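Local coordinates for protein fiber (Human adenovirus 35, PDB 2QLK) that forms the trimeric head (knob) of the adenovirus fibre, through which the virus attaches to host cells, with CD46 as its receptor, at residues Ile82-Tyr87 / Phe181-Asn186; Asp44-Leu49 / Val65-Thr70; Phe123-Thr128 / Val175-Gln180; Asn141-Ile146 / Ile164-Arg169. All blocks are in the same frame, centred on the assembly; numbering follows the deposited sequence.

Contact 1: Ile82-Tyr87 / Phe181-Asn186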
# COMPACT_ATOMS: atom_id res chain seq x y z
N ILE A 82 -8.57 19.39 2.04
CA ILE A 82 -7.28 19.91 2.39
C ILE A 82 -6.40 19.59 1.20
O ILE A 82 -6.42 18.47 0.69
CB ILE A 82 -6.75 19.23 3.62
CG1 ILE A 82 -7.65 19.59 4.81
CG2 ILE A 82 -5.26 19.58 3.80
CD1 ILE A 82 -7.31 18.87 6.10
N GLN A 83 -5.66 20.59 0.75
CA GLN A 83 -4.77 20.42 -0.39
C GLN A 83 -3.39 20.94 -0.05
O GLN A 83 -3.24 21.99 0.57
CB GLN A 83 -5.31 21.17 -1.60
CG GLN A 83 -4.51 20.91 -2.87
CD GLN A 83 -4.99 21.73 -4.05
OE1 GLN A 83 -4.65 22.91 -4.17
NE2 GLN A 83 -5.79 21.11 -4.92
N LEU A 84 -2.36 20.21 -0.45
CA LEU A 84 -1.00 20.63 -0.18
C LEU A 84 -0.24 20.42 -1.47
O LEU A 84 -0.14 19.30 -1.97
CB LEU A 84 -0.40 19.78 0.95
CG LEU A 84 -0.14 20.29 2.38
CD1 LEU A 84 -0.70 21.71 2.63
CD2 LEU A 84 -0.72 19.29 3.36
N ARG A 85 0.29 21.51 -2.02
CA ARG A 85 1.04 21.43 -3.27
C ARG A 85 2.55 21.60 -3.07
O ARG A 85 3.00 22.54 -2.41
CB ARG A 85 0.57 22.51 -4.23
CG ARG A 85 -0.92 22.51 -4.52
CD ARG A 85 -1.31 23.88 -5.07
NE ARG A 85 -0.90 24.94 -4.14
CZ ARG A 85 -0.64 26.20 -4.48
NH1 ARG A 85 -0.73 26.59 -5.75
NH2 ARG A 85 -0.26 27.06 -3.54
N LEU A 86 3.32 20.69 -3.65
CA LEU A 86 4.76 20.76 -3.59
C LEU A 86 5.27 21.00 -5.00
O LEU A 86 4.92 20.26 -5.92
CB LEU A 86 5.36 19.46 -3.06
CG LEU A 86 4.90 18.86 -1.73
CD1 LEU A 86 6.08 18.14 -1.07
CD2 LEU A 86 4.36 19.91 -0.83
N TYR A 87 6.07 22.05 -5.19
CA TYR A 87 6.62 22.32 -6.52
C TYR A 87 8.14 22.23 -6.38
O TYR A 87 8.72 22.75 -5.42
CB TYR A 87 6.20 23.70 -7.01
CG TYR A 87 4.71 23.88 -7.19
CD1 TYR A 87 4.00 23.16 -8.15
CD2 TYR A 87 4.00 24.79 -6.40
CE1 TYR A 87 2.62 23.35 -8.33
CE2 TYR A 87 2.61 24.98 -6.57
CZ TYR A 87 1.94 24.26 -7.54
OH TYR A 87 0.58 24.47 -7.72
N PHE A 181 -0.99 16.84 -2.80
CA PHE A 181 -1.72 15.89 -1.95
C PHE A 181 -3.07 16.50 -1.67
O PHE A 181 -3.16 17.71 -1.42
CB PHE A 181 -1.01 15.71 -0.59
CG PHE A 181 0.34 15.04 -0.67
CD1 PHE A 181 0.45 13.65 -0.77
CD2 PHE A 181 1.50 15.81 -0.68
CE1 PHE A 181 1.71 13.03 -0.89
CE2 PHE A 181 2.76 15.20 -0.80
CZ PHE A 181 2.87 13.81 -0.91
N GLU A 182 -4.12 15.70 -1.72
CA GLU A 182 -5.42 16.21 -1.38
C GLU A 182 -6.23 15.19 -0.57
O GLU A 182 -6.34 14.04 -0.97
CB GLU A 182 -6.17 16.63 -2.63
CG GLU A 182 -7.48 17.32 -2.32
CD GLU A 182 -8.06 18.05 -3.51
OE1 GLU A 182 -7.50 19.11 -3.88
OE2 GLU A 182 -9.07 17.56 -4.08
N TRP A 183 -6.73 15.61 0.59
CA TRP A 183 -7.56 14.76 1.45
C TRP A 183 -8.97 15.32 1.42
O TRP A 183 -9.17 16.53 1.51
CB TRP A 183 -7.10 14.78 2.90
CG TRP A 183 -5.77 14.14 3.15
CD1 TRP A 183 -5.55 12.88 3.59
CD2 TRP A 183 -4.49 14.75 3.00
NE1 TRP A 183 -4.19 12.65 3.74
CE2 TRP A 183 -3.52 13.79 3.39
CE3 TRP A 183 -4.06 16.03 2.58
CZ2 TRP A 183 -2.14 14.07 3.38
CZ3 TRP A 183 -2.69 16.30 2.58
CH2 TRP A 183 -1.75 15.32 2.97
N ASN A 184 -9.95 14.45 1.32
CA ASN A 184 -11.33 14.87 1.26
C ASN A 184 -12.19 14.07 2.23
O ASN A 184 -12.19 12.83 2.23
CB ASN A 184 -11.85 14.68 -0.16
CG ASN A 184 -13.28 15.15 -0.31
OD1 ASN A 184 -13.56 16.36 -0.39
ND2 ASN A 184 -14.21 14.20 -0.33
N LEU A 185 -12.92 14.79 3.06
CA LEU A 185 -13.83 14.18 4.00
C LEU A 185 -15.25 14.38 3.45
O LEU A 185 -15.66 15.51 3.17
CB LEU A 185 -13.74 14.84 5.38
CG LEU A 185 -14.95 14.41 6.24
CD1 LEU A 185 -14.82 12.93 6.69
CD2 LEU A 185 -15.08 15.33 7.43
N ASN A 186 -16.00 13.31 3.30
CA ASN A 186 -17.36 13.44 2.81
C ASN A 186 -18.22 12.47 3.61
O ASN A 186 -18.44 11.35 3.18
CB ASN A 186 -17.41 13.12 1.31
CG ASN A 186 -18.81 13.22 0.74
OD1 ASN A 186 -19.66 12.36 0.98
ND2 ASN A 186 -19.06 14.28 -0.01

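Contact 2: Asp44-Leu49 / Val65-Thr70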
# COMPACT_ATOMS: atom_id res chain seq x y z
N ASP A 44 0.08 26.29 9.56
CA ASP A 44 -0.95 25.74 10.44
C ASP A 44 -1.06 24.24 10.42
O ASP A 44 -2.04 23.69 10.94
CB ASP A 44 -2.31 26.33 10.10
CG ASP A 44 -2.61 26.30 8.63
OD1 ASP A 44 -1.85 25.65 7.88
OD2 ASP A 44 -3.62 26.93 8.22
N GLY A 45 -0.08 23.59 9.83
CA GLY A 45 -0.13 22.15 9.79
C GLY A 45 1.24 21.51 9.84
O GLY A 45 2.25 22.16 9.52
N LYS A 46 1.28 20.25 10.25
CA LYS A 46 2.52 19.49 10.31
C LYS A 46 2.45 18.30 9.38
O LYS A 46 1.76 17.32 9.65
CB LYS A 46 2.80 19.01 11.73
CG LYS A 46 3.01 20.13 12.71
CD LYS A 46 3.04 19.62 14.15
CE LYS A 46 3.50 20.71 15.13
NZ LYS A 46 3.34 20.32 16.57
N LEU A 47 3.15 18.39 8.27
CA LEU A 47 3.16 17.34 7.29
C LEU A 47 4.41 16.48 7.42
O LEU A 47 5.54 16.98 7.42
CB LEU A 47 3.10 17.95 5.90
CG LEU A 47 3.31 16.94 4.76
CD1 LEU A 47 1.96 16.21 4.46
CD2 LEU A 47 3.82 17.69 3.50
N THR A 48 4.20 15.18 7.57
CA THR A 48 5.29 14.21 7.66
C THR A 48 5.25 13.47 6.32
O THR A 48 4.30 12.74 6.00
CB THR A 48 5.08 13.18 8.78
OG1 THR A 48 5.06 13.85 10.05
CG2 THR A 48 6.19 12.11 8.76
N LEU A 49 6.29 13.69 5.53
CA LEU A 49 6.41 13.07 4.24
C LEU A 49 7.76 12.40 4.20
O LEU A 49 8.77 13.04 4.49
CB LEU A 49 6.36 14.12 3.15
CG LEU A 49 6.68 13.64 1.73
CD1 LEU A 49 5.60 12.66 1.22
CD2 LEU A 49 6.74 14.86 0.85
N VAL A 65 -0.79 16.47 10.40
CA VAL A 65 -1.29 16.84 11.74
C VAL A 65 -1.63 18.36 11.73
O VAL A 65 -0.84 19.20 11.27
CB VAL A 65 -0.24 16.55 12.85
CG1 VAL A 65 -0.73 17.12 14.21
CG2 VAL A 65 -0.01 15.03 12.97
N GLY A 66 -2.80 18.72 12.22
CA GLY A 66 -3.18 20.13 12.20
C GLY A 66 -2.77 20.85 13.47
O GLY A 66 -2.86 20.27 14.56
N VAL A 67 -2.34 22.11 13.36
CA VAL A 67 -1.92 22.88 14.53
C VAL A 67 -2.83 24.04 14.92
O VAL A 67 -3.15 24.20 16.09
CB VAL A 67 -0.48 23.44 14.36
CG1 VAL A 67 0.47 22.35 13.89
CG2 VAL A 67 -0.50 24.63 13.44
N SER A 68 -3.27 24.82 13.94
CA SER A 68 -4.12 25.96 14.25
C SER A 68 -5.54 25.59 14.63
O SER A 68 -6.08 24.54 14.21
CB SER A 68 -4.13 26.95 13.09
OG SER A 68 -4.92 26.45 12.02
N ASP A 69 -6.14 26.46 15.44
CA ASP A 69 -7.52 26.30 15.89
C ASP A 69 -8.42 26.13 14.66
O ASP A 69 -9.40 25.38 14.70
CB ASP A 69 -7.98 27.52 16.69
CG ASP A 69 -7.20 27.70 17.99
OD1 ASP A 69 -5.96 27.73 17.96
OD2 ASP A 69 -7.85 27.82 19.05
N THR A 70 -8.09 26.83 13.58
CA THR A 70 -8.89 26.75 12.36
C THR A 70 -8.76 25.37 11.72
O THR A 70 -9.77 24.74 11.38
CB THR A 70 -8.45 27.81 11.32
OG1 THR A 70 -8.57 29.13 11.89
CG2 THR A 70 -9.35 27.72 10.08

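Contact 3: Phe123-Thr128 / Val175-Gln180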
# COMPACT_ATOMS: atom_id res chain seq x y z
N PHE A 123 14.53 11.53 -6.61
CA PHE A 123 13.34 11.30 -5.80
C PHE A 123 12.13 11.91 -6.49
O PHE A 123 11.02 11.84 -5.98
CB PHE A 123 13.47 11.96 -4.43
CG PHE A 123 14.48 11.31 -3.53
CD1 PHE A 123 15.83 11.68 -3.60
CD2 PHE A 123 14.08 10.34 -2.61
CE1 PHE A 123 16.78 11.09 -2.75
CE2 PHE A 123 15.01 9.74 -1.76
CZ PHE A 123 16.37 10.12 -1.82
N MET A 124 12.34 12.51 -7.66
CA MET A 124 11.26 13.18 -8.37
C MET A 124 10.46 12.26 -9.28
O MET A 124 10.98 11.26 -9.78
CB MET A 124 11.84 14.33 -9.18
CG MET A 124 12.54 15.40 -8.34
SD MET A 124 11.34 16.43 -7.38
CE MET A 124 11.74 15.96 -5.79
N PRO A 125 9.18 12.59 -9.50
CA PRO A 125 8.27 11.84 -10.36
C PRO A 125 8.62 11.99 -11.83
O PRO A 125 8.63 13.12 -12.37
CB PRO A 125 6.90 12.47 -10.06
CG PRO A 125 7.27 13.88 -9.64
CD PRO A 125 8.45 13.63 -8.75
N SER A 126 8.88 10.87 -12.48
CA SER A 126 9.20 10.85 -13.90
C SER A 126 8.25 11.71 -14.75
O SER A 126 7.03 11.50 -14.74
CB SER A 126 9.18 9.41 -14.42
OG SER A 126 8.96 9.38 -15.82
N THR A 127 8.82 12.65 -15.51
CA THR A 127 7.99 13.51 -16.36
C THR A 127 7.52 12.75 -17.58
O THR A 127 6.70 13.24 -18.36
CB THR A 127 8.72 14.77 -16.83
OG1 THR A 127 10.02 14.41 -17.31
CG2 THR A 127 8.86 15.77 -15.67
N THR A 128 8.04 11.53 -17.73
CA THR A 128 7.68 10.65 -18.83
C THR A 128 6.44 9.87 -18.37
O THR A 128 5.38 9.89 -19.03
CB THR A 128 8.82 9.66 -19.11
OG1 THR A 128 10.03 10.39 -19.34
CG2 THR A 128 8.51 8.82 -20.33
N VAL A 175 9.29 25.48 -12.47
CA VAL A 175 8.82 24.27 -11.79
C VAL A 175 9.18 23.07 -12.67
O VAL A 175 8.64 22.92 -13.76
CB VAL A 175 7.27 24.29 -11.61
CG1 VAL A 175 6.81 22.99 -10.99
CG2 VAL A 175 6.84 25.47 -10.76
N ALA A 176 10.09 22.22 -12.21
CA ALA A 176 10.48 21.05 -12.97
C ALA A 176 9.65 19.81 -12.59
O ALA A 176 9.53 18.88 -13.39
CB ALA A 176 11.95 20.75 -12.72
N TYR A 177 9.10 19.81 -11.37
CA TYR A 177 8.29 18.69 -10.87
C TYR A 177 7.22 19.18 -9.90
O TYR A 177 7.35 20.26 -9.33
CB TYR A 177 9.18 17.69 -10.13
CG TYR A 177 10.34 17.22 -10.94
CD1 TYR A 177 10.17 16.25 -11.92
CD2 TYR A 177 11.61 17.78 -10.77
CE1 TYR A 177 11.24 15.84 -12.71
CE2 TYR A 177 12.68 17.38 -11.56
CZ TYR A 177 12.48 16.41 -12.52
OH TYR A 177 13.54 15.99 -13.30
N ALA A 178 6.17 18.39 -9.71
CA ALA A 178 5.10 18.75 -8.79
C ALA A 178 4.47 17.50 -8.15
O ALA A 178 4.33 16.46 -8.80
CB ALA A 178 4.02 19.57 -9.50
N ILE A 179 4.12 17.62 -6.88
CA ILE A 179 3.47 16.58 -6.11
C ILE A 179 2.42 17.34 -5.30
O ILE A 179 2.75 18.24 -4.51
CB ILE A 179 4.43 15.90 -5.12
CG1 ILE A 179 5.57 15.24 -5.89
CG2 ILE A 179 3.65 14.87 -4.28
CD1 ILE A 179 6.51 14.43 -5.00
N GLN A 180 1.16 17.00 -5.55
CA GLN A 180 0.03 17.61 -4.87
C GLN A 180 -0.74 16.56 -4.08
O GLN A 180 -1.12 15.53 -4.63
CB GLN A 180 -0.93 18.25 -5.87
CG GLN A 180 -2.06 19.01 -5.19
CD GLN A 180 -3.04 19.64 -6.17
OE1 GLN A 180 -3.97 18.98 -6.66
NE2 GLN A 180 -2.85 20.91 -6.46

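Contact 4: Asn141-Ile146 / Ile164-Arg169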
# COMPACT_ATOMS: atom_id res chain seq x y z
N ASN A 141 -1.92 10.45 -14.08
CA ASN A 141 -1.14 11.35 -13.25
C ASN A 141 -1.69 11.39 -11.83
O ASN A 141 -1.30 12.23 -11.01
CB ASN A 141 -1.14 12.75 -13.86
CG ASN A 141 -0.04 12.91 -14.89
OD1 ASN A 141 0.02 12.17 -15.87
ND2 ASN A 141 0.83 13.89 -14.67
N TYR A 142 -2.61 10.48 -11.53
CA TYR A 142 -3.19 10.43 -10.19
C TYR A 142 -3.02 9.09 -9.48
O TYR A 142 -3.02 8.02 -10.12
CB TYR A 142 -4.70 10.71 -10.27
CG TYR A 142 -5.07 12.14 -10.59
CD1 TYR A 142 -5.01 13.14 -9.61
CD2 TYR A 142 -5.51 12.50 -11.86
CE1 TYR A 142 -5.38 14.46 -9.91
CE2 TYR A 142 -5.88 13.80 -12.17
CZ TYR A 142 -5.82 14.78 -11.19
OH TYR A 142 -6.21 16.07 -11.49
N ILE A 143 -2.83 9.18 -8.17
CA ILE A 143 -2.82 8.03 -7.29
C ILE A 143 -4.04 8.33 -6.39
O ILE A 143 -4.22 9.49 -5.92
CB ILE A 143 -1.54 7.94 -6.42
CG1 ILE A 143 -0.35 7.58 -7.32
CG2 ILE A 143 -1.72 6.87 -5.31
CD1 ILE A 143 1.01 7.58 -6.61
N HIS A 144 -4.90 7.34 -6.19
CA HIS A 144 -6.09 7.54 -5.35
C HIS A 144 -6.13 6.44 -4.32
O HIS A 144 -5.86 5.29 -4.64
CB HIS A 144 -7.39 7.47 -6.15
CG HIS A 144 -7.44 8.42 -7.30
ND1 HIS A 144 -7.24 8.01 -8.61
CD2 HIS A 144 -7.66 9.75 -7.35
CE1 HIS A 144 -7.34 9.05 -9.41
NE2 HIS A 144 -7.59 10.12 -8.68
N GLY A 145 -6.49 6.79 -3.09
CA GLY A 145 -6.54 5.83 -2.03
C GLY A 145 -7.41 6.35 -0.93
O GLY A 145 -8.08 7.39 -1.06
N ILE A 146 -7.41 5.62 0.17
CA ILE A 146 -8.21 5.94 1.33
C ILE A 146 -7.31 5.91 2.56
O ILE A 146 -6.49 5.02 2.67
CB ILE A 146 -9.28 4.82 1.57
CG1 ILE A 146 -10.30 4.81 0.42
CG2 ILE A 146 -9.93 5.00 2.95
CD1 ILE A 146 -11.06 6.10 0.28
N ILE A 164 -3.18 11.85 -4.96
CA ILE A 164 -1.88 12.43 -5.15
C ILE A 164 -1.75 12.67 -6.63
O ILE A 164 -1.95 11.77 -7.44
CB ILE A 164 -0.79 11.49 -4.67
CG1 ILE A 164 -1.03 11.14 -3.20
CG2 ILE A 164 0.58 12.14 -4.93
CD1 ILE A 164 0.06 10.28 -2.57
N MET A 165 -1.46 13.91 -7.00
CA MET A 165 -1.32 14.24 -8.41
C MET A 165 0.13 14.53 -8.69
O MET A 165 0.77 15.36 -8.00
CB MET A 165 -2.18 15.45 -8.76
CG MET A 165 -2.23 15.74 -10.25
SD MET A 165 -3.10 17.27 -10.64
CE MET A 165 -1.70 18.34 -11.14
N LEU A 166 0.69 13.84 -9.69
CA LEU A 166 2.09 14.01 -10.01
C LEU A 166 2.30 14.93 -11.20
O LEU A 166 1.66 14.77 -12.24
CB LEU A 166 2.74 12.64 -10.28
CG LEU A 166 2.54 11.63 -9.13
CD1 LEU A 166 2.83 10.24 -9.65
CD2 LEU A 166 3.41 11.98 -7.91
N ASN A 167 3.19 15.92 -11.04
CA ASN A 167 3.49 16.87 -12.12
C ASN A 167 2.20 17.42 -12.73
O ASN A 167 1.41 18.07 -12.05
CB ASN A 167 4.37 16.18 -13.19
CG ASN A 167 5.69 15.69 -12.64
OD1 ASN A 167 6.19 16.21 -11.63
ND2 ASN A 167 6.28 14.68 -13.28
N SER A 168 1.96 17.18 -14.01
CA SER A 168 0.73 17.67 -14.66
C SER A 168 0.55 19.19 -14.76
O SER A 168 0.58 19.75 -15.87
CB SER A 168 -0.50 17.08 -13.96
OG SER A 168 -1.68 17.71 -14.41
N ARG A 169 0.32 19.87 -13.64
CA ARG A 169 0.13 21.33 -13.66
C ARG A 169 1.30 22.09 -13.05
O ARG A 169 1.39 22.22 -11.83
CB ARG A 169 -1.15 21.72 -12.90
CG ARG A 169 -2.37 20.82 -13.10
CD ARG A 169 -2.94 20.86 -14.51
NE ARG A 169 -2.12 20.12 -15.46
CZ ARG A 169 -2.53 19.75 -16.67
NH1 ARG A 169 -3.75 20.05 -17.08
NH2 ARG A 169 -1.71 19.08 -17.47

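Contact 1: Ile82-Tyr87 / Phe181-Asn186
Phe181 N donates to Leu84 O at 2.7 Å and Leu84 N returns the bond to Phe181 O, and the same two-way exchange ties Ile82 to Trp183. These paired bonds zip antiparallel strands 79-88 and 177-186 into one sheet of the knob's beta sandwich. Between them, at the non-hydrogen-bonded pair, Gln83 and Glu182 stand on the polar face. Both side chains leave with CG anti to the backbone N and run out extended, so their tips meet: Gln83 NE2 reaches Glu182 OE1 at 2.8 Å. The carboxylate oxygen is approached nearly end-on, but it lies 28° out of the amide plane and the N-H...O angle is only 137°, a bent bond. Beside this pair, Arg85 forms a salt bridge with Asp100.

On the other face, Ile82, Leu84 and Trp183 pack on Leu64 of strand 57-66, in the opposing sheet, and Phe181 packs on Val62 of the same strand. Leu86 CG sits at the edge of the Phe181 ring, 4.3 Å from CE2. The six-membered part of the Trp183 indole spans two residues of the partner strand: Ile82 CG2 lies 3.9 Å from CE3, and Leu84 CD2 lies 3.7 Å from CZ3.

Contact 2: Asp44-Leu49 / Val65-Thr70
Lys46 and Val65 form an antiparallel hydrogen-bonded pair, with Gly45 and Gly66 facing each other at the next, non-hydrogen-bonded position, where the two CA atoms are 4.4 Å apart. Lys46 N meets Val65 O at 2.6 Å, close to the line of the carbonyl bond, and Val65 N donates back to Lys46 O. Past the glycines the regular pattern gives out as the 65-70 segment turns away. Asp44 O takes Val67 N at 2.9 Å, but from above, with the donor 44° out of the carbonyl plane, and it has a second, weak bond from Ser68 N.

Val67 fills the corner made by this turn. With chi1 at -49°, its CG1 is anti to the carbonyl carbon and CG2 falls between the backbone N and the carbonyl carbon, against the Asp44 carbonyl, 3.1 Å from Asp44 O. CG1 meets the extended Lys46 chain, which passes at about a right angle: Lys46 CG is 3.6 Å away and CE nearly as close, so the aliphatic part of the lysine lies against the valine. Ser68 OG comes within 3.2 Å of Asp44 CB, though its hydrogen bond goes to Val71 N. The Asp44 carboxylate likewise turns elsewhere, OD1 to Ile36 N and OD2 to Val37 N.

These residues lie at the open end of the hairpin of strands 45-54 and 57-66, away from its turn. Asp44 and Gly45 both face Cys34 in a classic beta bulge, a backbone hydrogen bond links Gly66 to Leu198, and further along Leu47 and Leu49 pack on Trp183 and Phe181 of strand 177-186, across the sandwich.

Contact 3: Phe123-Thr128 / Val175-Gln180
Met124 and Tyr177 are brought together by matching first torsions: each has CG anti to its carbonyl carbon (chi1 -61° and -54°), which sets Met124 CB over the ring, and the methionine's bend at chi2 then carries its sulfur back toward Tyr177 CB. Met124 CB sits almost exactly above the ring of Tyr177, 3.6 Å from the centroid and 7° off the normal, a CH-pi contact. CG follows across the same face, 3.5 Å from Tyr177 CD2. Met124 SD, 4.4 Å from the ring centroid, makes an oblique Met-aromatic contact.

Pro125 and Thr127 complete the grip. Pro125 O is 3.5 Å from Tyr177 CD1, and the proline ring lies near the backbone beyond, with CG 4.0 Å from Ala178 O and CD by Ile179 CD1. Thr127 CG2 reaches Tyr177 CE1 at 3.8 Å, while its hydroxyl is hydrogen-bonded to Glu210. Pro125 O accepts from Asn167 ND2, whose OD1 takes Ala178 N, so one asparagine bridges the two segments.

Side-chain packing thus seats the irregular 123-128 segment against the first residues of strand 177-186, where Ala176 and Tyr177 both face Phe88 in a classic beta bulge. Backbone hydrogen bonds join Met124 to Glu210 and Ser126 to Ile208, and Ser126 touches Ile28 of a neighbouring subunit. A long loop laid along a sandwich edge and reaching the next subunit in this way fits the loop-rich, trimeric adenovirus knob.

Contact 4: Asn141-Ile146 / Ile164-Arg169
Asn141 grips Leu166 twice: its backbone O accepts from Leu166 N at 2.9 Å, and its side-chain ND2 donates to Leu166 O at 2.7 Å. In the second bond ND2 lies nearly in line with the carbonyl, yet the bond is bent at the hydrogen (137°) and the oxygen is 26° out of the amide plane. ND2 also comes 3.5 Å from Ser168 CB and has a weak bond to Pro131 O. One residue on, Tyr142 and Met165 stand side by side and point the same way. Met165 CG leaves anti to the backbone N and the chain stays extended through chi2, so it runs alongside the ring: CG is 3.4 Å from Tyr142 CE1, and SD lies 4.5 Å from the ring centroid, an oblique Met-aromatic contact.

On the other face Ile143 and Ile164 form a hydrogen-bonded pair, each N bonded to the other's O, with their CB atoms 4.0 Å apart. Ile143 CD1 reaches on toward Leu166 CD1. Phe203 of strand 203-208 packs against both isoleucines, and Phe181 touches Ile164.

What positions this shell lies mostly in the loop before strand 142-150. Asp138 bonds Tyr142 OH through OD2 and Ser168 OG through OD1, so one carboxylate holds both the tyrosine that flanks Met165 and the serine beyond Leu166. Ile143 and Tyr142 also pack on Phe204 and Met150 of a neighbouring subunit.

The isoleucine face is apolar; past its last regular pair, at the end of that same row, the Asn141 amide satisfies the buried Leu166 carbonyl where the chain turns off through Asn167 and Ser168.

Contacts 1 and 4 are pairings within one four-stranded sheet, and contact 3 sets a loop against its strand 177-186. Contact 4, centred about 10 Å from contact 1, joins it through Phe181 CE1 and Ile164 CD1, 3.6 Å apart. Contact 3 meets contact 4 through the backbone, with probable hydrogen bonds at Ala178 O to Asn167 N, 2.6 Å, and Gln180 O to Met165 N. Contact 2 lies in the opposing sheet and packs against contact 1, Leu49 CD1 lying 3.6 Å from Phe181 CZ. From contacts 3 and 4 it is separated by about 24 and 21 Å between centres. Both of those contacts touch the same neighbouring subunit; a glycerol, probably from the crystallisation liquor, lies about 5 Å from the Ile143 side chain.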